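Local coordinates for peptidoglycan-N-acetylmuramic acid deacetylase PdaC (Bacillus subtilis subsp. subtilis str. 168, PDB 6H8N), which removes the acetyl group from N-acetylmuramic acid residues of peptidoglycan, conferring lysozyme resistance, and also deacetylates chitin oligomers, at residues A[53-58]-A[95-100]; A[104-109]-A[124-129]. The protein carries 1 engineered substitution. One frame throughout, in Å; residues are numbered along the deposited sequence. Where two conformers were deposited one is given.

Contact 1: A[53-58]-A[95-100]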
loop_
_atom_site.group_PDB
_atom_site.type_symbol
_atom_site.label_atom_id
_atom_site.label_comp_id
_atom_site.label_asym_id
_atom_site.label_seq_id
_atom_site.Cartn_x
_atom_site.Cartn_y
_atom_site.Cartn_z
ATOM N N GLU A 53 -16.990 -6.788 -0.553
ATOM C CA GLU A 53 -17.140 -6.262 -1.909
ATOM C C GLU A 53 -16.003 -5.323 -2.290
ATOM O O GLU A 53 -15.625 -5.239 -3.466
ATOM C CB GLU A 53 -18.477 -5.504 -2.022
ATOM C CG GLU A 53 -18.605 -4.207 -1.158
ATOM C CD GLU A 53 -18.950 -4.440 0.338
ATOM O OE1 GLU A 53 -19.099 -5.594 0.828
ATOM O OE2 GLU A 53 -19.090 -3.405 1.027
ATOM N N THR A 54 -15.479 -4.571 -1.329
ATOM C CA THR A 54 -14.443 -3.606 -1.641
ATOM C C THR A 54 -13.104 -4.294 -1.873
ATOM O O THR A 54 -12.331 -3.853 -2.723
ATOM C CB THR A 54 -14.389 -2.573 -0.520
ATOM O OG1 THR A 54 -15.716 -2.064 -0.280
ATOM C CG2 THR A 54 -13.489 -1.424 -0.893
ATOM N N LEU A 55 -12.842 -5.394 -1.166
ATOM C CA LEU A 55 -11.670 -6.214 -1.480
ATOM C C LEU A 55 -11.758 -6.734 -2.908
ATOM O O LEU A 55 -10.790 -6.663 -3.668
ATOM C CB LEU A 55 -11.581 -7.393 -0.507
ATOM C CG LEU A 55 -10.531 -8.432 -0.853
ATOM C CD1 LEU A 55 -9.136 -7.849 -0.794
ATOM C CD2 LEU A 55 -10.654 -9.638 0.038
ATOM N N ILE A 56 -12.915 -7.285 -3.287
ATOM C CA ILE A 56 -13.061 -7.776 -4.649
ATOM C C ILE A 56 -12.823 -6.658 -5.655
ATOM O O ILE A 56 -12.127 -6.853 -6.654
ATOM C CB ILE A 56 -14.426 -8.473 -4.846
ATOM C CG1 ILE A 56 -14.554 -9.720 -3.963
ATOM C CG2 ILE A 56 -14.642 -8.808 -6.322
ATOM C CD1 ILE A 56 -13.544 -10.786 -4.249
ATOM N N ARG A 57 -13.396 -5.479 -5.415
ATOM C CA ARG A 57 -13.229 -4.388 -6.365
ATOM C C ARG A 57 -11.761 -3.988 -6.522
ATOM O O ARG A 57 -11.273 -3.795 -7.643
ATOM C CB ARG A 57 -14.076 -3.179 -5.969
ATOM C CG ARG A 57 -13.972 -2.069 -7.002
ATOM C CD ARG A 57 -14.836 -0.835 -6.749
ATOM N NE ARG A 57 -14.374 0.114 -7.743
ATOM C CZ ARG A 57 -14.385 1.437 -7.652
ATOM N NH1 ARG A 57 -14.931 2.043 -6.611
ATOM N NH2 ARG A 57 -13.820 2.142 -8.619
ATOM N N MET A 58 -11.035 -3.847 -5.413
ATOM C CA MET A 58 -9.662 -3.391 -5.550
ATOM C C MET A 58 -8.831 -4.399 -6.332
ATOM O O MET A 58 -7.992 -4.005 -7.155
ATOM C CB MET A 58 -9.041 -3.035 -4.200
ATOM C CG MET A 58 -8.957 -4.112 -3.212
ATOM S SD MET A 58 -8.315 -3.516 -1.591
ATOM C CE MET A 58 -9.402 -2.224 -1.074
ATOM N N GLU A 95 -8.419 -14.801 1.889
ATOM C CA GLU A 95 -8.517 -16.026 1.095
ATOM C C GLU A 95 -9.963 -16.493 0.959
ATOM O O GLU A 95 -10.398 -16.899 -0.127
ATOM C CB GLU A 95 -7.657 -17.103 1.755
ATOM C CG GLU A 95 -7.952 -18.551 1.347
ATOM C CD GLU A 95 -7.567 -18.873 -0.076
ATOM O OE1 GLU A 95 -7.864 -20.009 -0.507
ATOM O OE2 GLU A 95 -6.967 -18.028 -0.756
ATOM N N LYS A 96 -10.725 -16.436 2.049
ATOM C CA LYS A 96 -12.107 -16.911 2.050
ATOM C C LYS A 96 -12.997 -16.107 1.116
ATOM O O LYS A 96 -13.953 -16.647 0.549
ATOM C CB LYS A 96 -12.651 -16.839 3.476
ATOM C CG LYS A 96 -14.024 -17.408 3.707
ATOM C CD LYS A 96 -14.277 -17.532 5.210
ATOM C CE LYS A 96 -15.312 -16.537 5.693
ATOM N NZ LYS A 96 -16.670 -16.900 5.202
ATOM N N ILE A 97 -12.731 -14.815 0.975
ATOM C CA ILE A 97 -13.542 -13.949 0.132
ATOM C C ILE A 97 -13.098 -13.992 -1.321
ATOM O O ILE A 97 -13.931 -13.892 -2.223
ATOM C CB ILE A 97 -13.498 -12.513 0.686
ATOM C CG1 ILE A 97 -14.215 -12.454 2.035
ATOM C CG2 ILE A 97 -14.084 -11.516 -0.318
ATOM C CD1 ILE A 97 -13.885 -11.230 2.820
ATOM N N SER A 98 -11.793 -14.099 -1.558
ATOM C CA SER A 98 -11.222 -13.799 -2.866
ATOM C C SER A 98 -10.311 -14.874 -3.431
ATOM O O SER A 98 -9.971 -14.791 -4.616
ATOM C CB SER A 98 -10.420 -12.486 -2.794
ATOM O OG SER A 98 -9.201 -12.664 -2.095
ATOM N N GLY A 99 -9.853 -15.832 -2.632
ATOM C CA GLY A 99 -8.863 -16.778 -3.113
ATOM C C GLY A 99 -7.481 -16.205 -3.313
ATOM O O GLY A 99 -6.616 -16.891 -3.871
ATOM N N TYR A 100 -7.250 -14.961 -2.891
ATOM C CA TYR A 100 -5.949 -14.302 -3.015
ATOM C C TYR A 100 -5.169 -14.455 -1.717
ATOM O O TYR A 100 -5.741 -14.358 -0.628
ATOM C CB TYR A 100 -6.215 -12.828 -3.296
ATOM C CG TYR A 100 -5.060 -11.853 -3.512
ATOM C CD1 TYR A 100 -4.679 -11.489 -4.808
ATOM C CD2 TYR A 100 -4.490 -11.163 -2.448
ATOM C CE1 TYR A 100 -3.690 -10.530 -5.033
ATOM C CE2 TYR A 100 -3.457 -10.245 -2.649
ATOM C CZ TYR A 100 -3.098 -9.886 -3.956
ATOM O OH TYR A 100 -2.129 -8.894 -4.209
#

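Contact 2: A[104-109]-A[124-129]. With PO4 (phosphate ion), chain D.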
loop_
_atom_site.group_PDB
_atom_site.type_symbol
_atom_site.label_atom_id
_atom_site.label_comp_id
_atom_site.label_asym_id
_atom_site.label_seq_id
_atom_site.Cartn_x
_atom_site.Cartn_y
_atom_site.Cartn_z
ATOM N N LEU A 104 2.671 -9.421 0.939
ATOM C CA LEU A 104 3.203 -8.253 1.625
ATOM C C LEU A 104 2.487 -8.065 2.948
ATOM O O LEU A 104 1.256 -8.158 3.019
ATOM C CB LEU A 104 2.996 -6.990 0.789
ATOM C CG LEU A 104 3.540 -6.991 -0.635
ATOM C CD1 LEU A 104 3.126 -5.718 -1.351
ATOM C CD2 LEU A 104 5.041 -7.127 -0.614
ATOM N N VAL A 105 3.250 -7.754 3.992
ATOM C CA VAL A 105 2.689 -7.415 5.290
ATOM C C VAL A 105 3.203 -6.043 5.700
ATOM O O VAL A 105 4.369 -5.706 5.460
ATOM C CB VAL A 105 3.013 -8.487 6.355
ATOM C CG1 VAL A 105 4.510 -8.595 6.614
ATOM C CG2 VAL A 105 2.242 -8.230 7.662
ATOM N N ARG A 106 2.326 -5.252 6.307
ATOM C CA ARG A 106 2.692 -3.937 6.826
ATOM C C ARG A 106 2.288 -3.904 8.293
ATOM O O ARG A 106 1.104 -3.722 8.611
ATOM C CB ARG A 106 2.017 -2.840 6.028
ATOM C CG ARG A 106 2.323 -1.447 6.529
ATOM C CD ARG A 106 1.790 -0.401 5.586
ATOM N NE ARG A 106 2.651 -0.182 4.435
ATOM C CZ ARG A 106 2.398 0.703 3.480
ATOM N NH1 ARG A 106 1.276 1.420 3.510
ATOM N NH2 ARG A 106 3.268 0.884 2.501
ATOM N N PRO A 107 3.225 -4.108 9.215
ATOM C CA PRO A 107 2.867 -4.136 10.638
ATOM C C PRO A 107 2.340 -2.785 11.077
ATOM O O PRO A 107 2.934 -1.758 10.729
ATOM C CB PRO A 107 4.204 -4.445 11.320
ATOM C CG PRO A 107 4.966 -5.238 10.286
ATOM C CD PRO A 107 4.615 -4.532 8.986
ATOM N N PRO A 108 1.248 -2.746 11.843
ATOM C CA PRO A 108 0.735 -1.470 12.364
ATOM C C PRO A 108 1.825 -0.644 13.029
ATOM O O PRO A 108 2.653 -1.161 13.791
ATOM C CB PRO A 108 -0.324 -1.915 13.369
ATOM C CG PRO A 108 -0.863 -3.179 12.746
ATOM C CD PRO A 108 0.357 -3.861 12.209
ATOM N N TYR A 109 1.803 0.665 12.751
ATOM C CA TYR A 109 2.738 1.646 13.312
ATOM C C TYR A 109 4.187 1.398 12.920
ATOM O O TYR A 109 5.084 2.049 13.467
ATOM C CB TYR A 109 2.618 1.791 14.844
ATOM C CG TYR A 109 1.190 1.792 15.332
ATOM C CD1 TYR A 109 0.363 2.885 15.134
ATOM C CD2 TYR A 109 0.652 0.679 15.971
ATOM C CE1 TYR A 109 -0.938 2.887 15.557
ATOM C CE2 TYR A 109 -0.637 0.667 16.406
ATOM C CZ TYR A 109 -1.446 1.772 16.203
ATOM O OH TYR A 109 -2.754 1.772 16.617
ATOM N N VAL A 124 7.974 -7.639 4.288
ATOM C CA VAL A 124 7.582 -6.465 5.067
ATOM C C VAL A 124 7.696 -5.235 4.188
ATOM O O VAL A 124 8.773 -4.941 3.658
ATOM C CB VAL A 124 8.468 -6.323 6.309
ATOM C CG1 VAL A 124 8.156 -5.030 7.043
ATOM C CG2 VAL A 124 8.282 -7.544 7.235
ATOM N N ALA A 125 6.591 -4.509 4.024
ATOM C CA ALA A 125 6.503 -3.380 3.104
ATOM C C ALA A 125 6.110 -2.137 3.888
ATOM O O ALA A 125 4.947 -1.981 4.277
ATOM C CB ALA A 125 5.471 -3.668 2.025
ATOM N N LEU A 126 7.082 -1.261 4.122
ATOM C CA LEU A 126 6.845 -0.004 4.818
ATOM C C LEU A 126 6.779 1.138 3.811
ATOM O O LEU A 126 6.122 0.986 2.779
ATOM C CB LEU A 126 7.854 0.177 5.950
ATOM C CG LEU A 126 7.811 -0.961 6.984
ATOM C CD1 LEU A 126 8.751 -0.645 8.127
ATOM C CD2 LEU A 126 6.406 -1.256 7.511
ATOM N N TRP A 127 7.391 2.288 4.081
ATOM C CA TRP A 127 7.145 3.461 3.246
ATOM C C TRP A 127 8.288 4.457 3.416
ATOM O O TRP A 127 9.078 4.372 4.364
ATOM C CB TRP A 127 5.813 4.121 3.603
ATOM C CG TRP A 127 5.765 4.505 5.030
ATOM C CD1 TRP A 127 6.230 5.665 5.572
ATOM C CD2 TRP A 127 5.277 3.717 6.121
ATOM N NE1 TRP A 127 6.066 5.649 6.930
ATOM C CE2 TRP A 127 5.484 4.462 7.300
ATOM C CE3 TRP A 127 4.678 2.456 6.219
ATOM C CZ2 TRP A 127 5.119 3.982 8.561
ATOM C CZ3 TRP A 127 4.311 1.994 7.460
ATOM C CH2 TRP A 127 4.534 2.758 8.624
ATOM N N ASP A 128 8.339 5.427 2.499
ATOM C CA ASP A 128 9.344 6.500 2.496
ATOM C C ASP A 128 8.771 7.863 2.848
ATOM O O ASP A 128 9.507 8.723 3.350
ATOM C CB ASP A 128 9.966 6.663 1.096
ATOM C CG ASP A 128 10.636 5.435 0.608
ATOM O OD1 ASP A 128 11.542 4.926 1.300
ATOM O OD2 ASP A 128 10.276 4.975 -0.476
ATOM N N VAL A 129 7.512 8.115 2.525
ATOM C CA VAL A 129 6.900 9.433 2.636
ATOM C C VAL A 129 5.599 9.272 3.398
ATOM O O VAL A 129 4.735 8.486 2.999
ATOM C CB VAL A 129 6.626 10.027 1.246
ATOM C CG1 VAL A 129 5.836 11.314 1.374
ATOM C CG2 VAL A 129 7.913 10.264 0.480
HETATM P P PO4 D . -0.353 3.108 10.483
HETATM O O1 PO4 D . -0.450 3.995 11.754
HETATM O O2 PO4 D . 0.439 3.887 9.448
HETATM O O3 PO4 D . -1.743 2.958 9.961
HETATM O O4 PO4 D . 0.243 1.788 10.855
#

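Contact 1: A[53-58]-A[95-100]
Two aliphatic side chains of the helical segment 53-58, Leu55 and Ile56, reach across to the last helical turn of 95-100, where Ile97 and Ser98 receive them. No hydrogen bond spans the gap, and with Ile56 and Ser98 still 6.5 Å apart between CA atoms, the contact is made largely by methyl groups, packed against CB of Ser98 and the Ile97 carbonyl. CB of Leu55 already points toward 95-100, and CG lies anti to the backbone N (chi1 171°), which puts CD2 at the contact. This CD2 comes within 3.9 Å of CG2 of Ile97, the two side chains crossing obliquely, while CD2 also rests beside CB and OG of Ser98. Ile56 starts off less directly, but chi1 and chi2, both close to -60°, fold the chain so that CD1 swings in. That methyl lies 3.8 Å from CB of Ser98 and 3.7 Å from the carbonyl O of Ile97, and it meets the same Ile97 CG2 at 4.0 Å. Ile97 thus offers one branch, CG2, to both partners. A beta-branched residue suits this place, because CG2 stands close to the backbone, anti to N. The short side chain of Ser98 lets CD1 of Ile56 and CD2 of Leu55 approach its CB closely, and its OG, turned between the backbone N and the carbonyl carbon (chi1 73°), faces its own chain: it accepts from Tyr100 N at 3.1 Å in an ST turn and donates a hydrogen bond to Ile94 O. The helix ends here, Gly99 taking a positive phi that glycine adopts easily. Behind the contact, Leu55 also packs on Val48 of helix 45-50 and Val65 of strand 64-67, and Ile97 touches Val48 too. The end of helix 80-98 thus packs on helix 52-60, and OH of Tyr100, just after it, is hydrogen-bonded to Val65 N of strand 64-67.

Contact 2: A[104-109]-A[124-129]
Arg106 grips the backbone of 124-129 with its guanidinium. NE donates to Ala125 O at 2.9 Å, almost straight (173°) and in the guanidinium plane, while NH2 reaches Leu126 O in a weak, bent bond. CG is anti to the backbone N, and a bend at chi3 (-80°) turns the group back onto these carbonyls. Several N-H groups let arginine bond two backbone carbonyls of the loop and, through NH1, Thr15 OG1 at once. NH1 also meets the hydroxyl of Ser17, an engineered residue where relatives probably have the proton acceptor. Next to this grip, Ala125 N donates to Val105 O at 2.9 Å, and Val124 CA adds a CA-H...O contact to the same oxygen. Val105 and Val124 form a parallel bridge within the NodB-type deacetylase domain of this CE4 enzyme, their side chains pointing the same way, with CG1 of Val105 4.0 Å from CG2 of Val124. Over one face of the guanidinium stands Trp127, its edge atom CE3 3.8 Å from Arg106 NE and the planes 80° apart. The rigid ring of Pro107 presents CD to Leu126 CD2 and Val124 CG1. Farther along, Tyr109 N donates to O4 of a phosphate, probably from the crystallisation liquor, at 2.7 Å.

Overall arrangement
The two contacts follow one another along the chain, the second beginning only after the first is complete; their centres lie 21 Å apart, and the segments 95-100 and 104-109 are joined by a short link from helix 80-98 to strand 104-105. Contact 1 is peripheral, its centre about 16 Å from the centre of the chain, with Leu55 some 11 Å, side chain to side chain, from the zinc ligand His68. The centre of contact 2 is about 8 Å from the centre of the chain, beside the active site: the Arg106 side chain is about 7 Å from the zinc held by Asp18, His68 and His72. Arg106 O accepts from His68 ND1, and the phosphate on Tyr109 is also hydrogen-bonded to NE2 of His159, probably the proton donor, as in related enzymes.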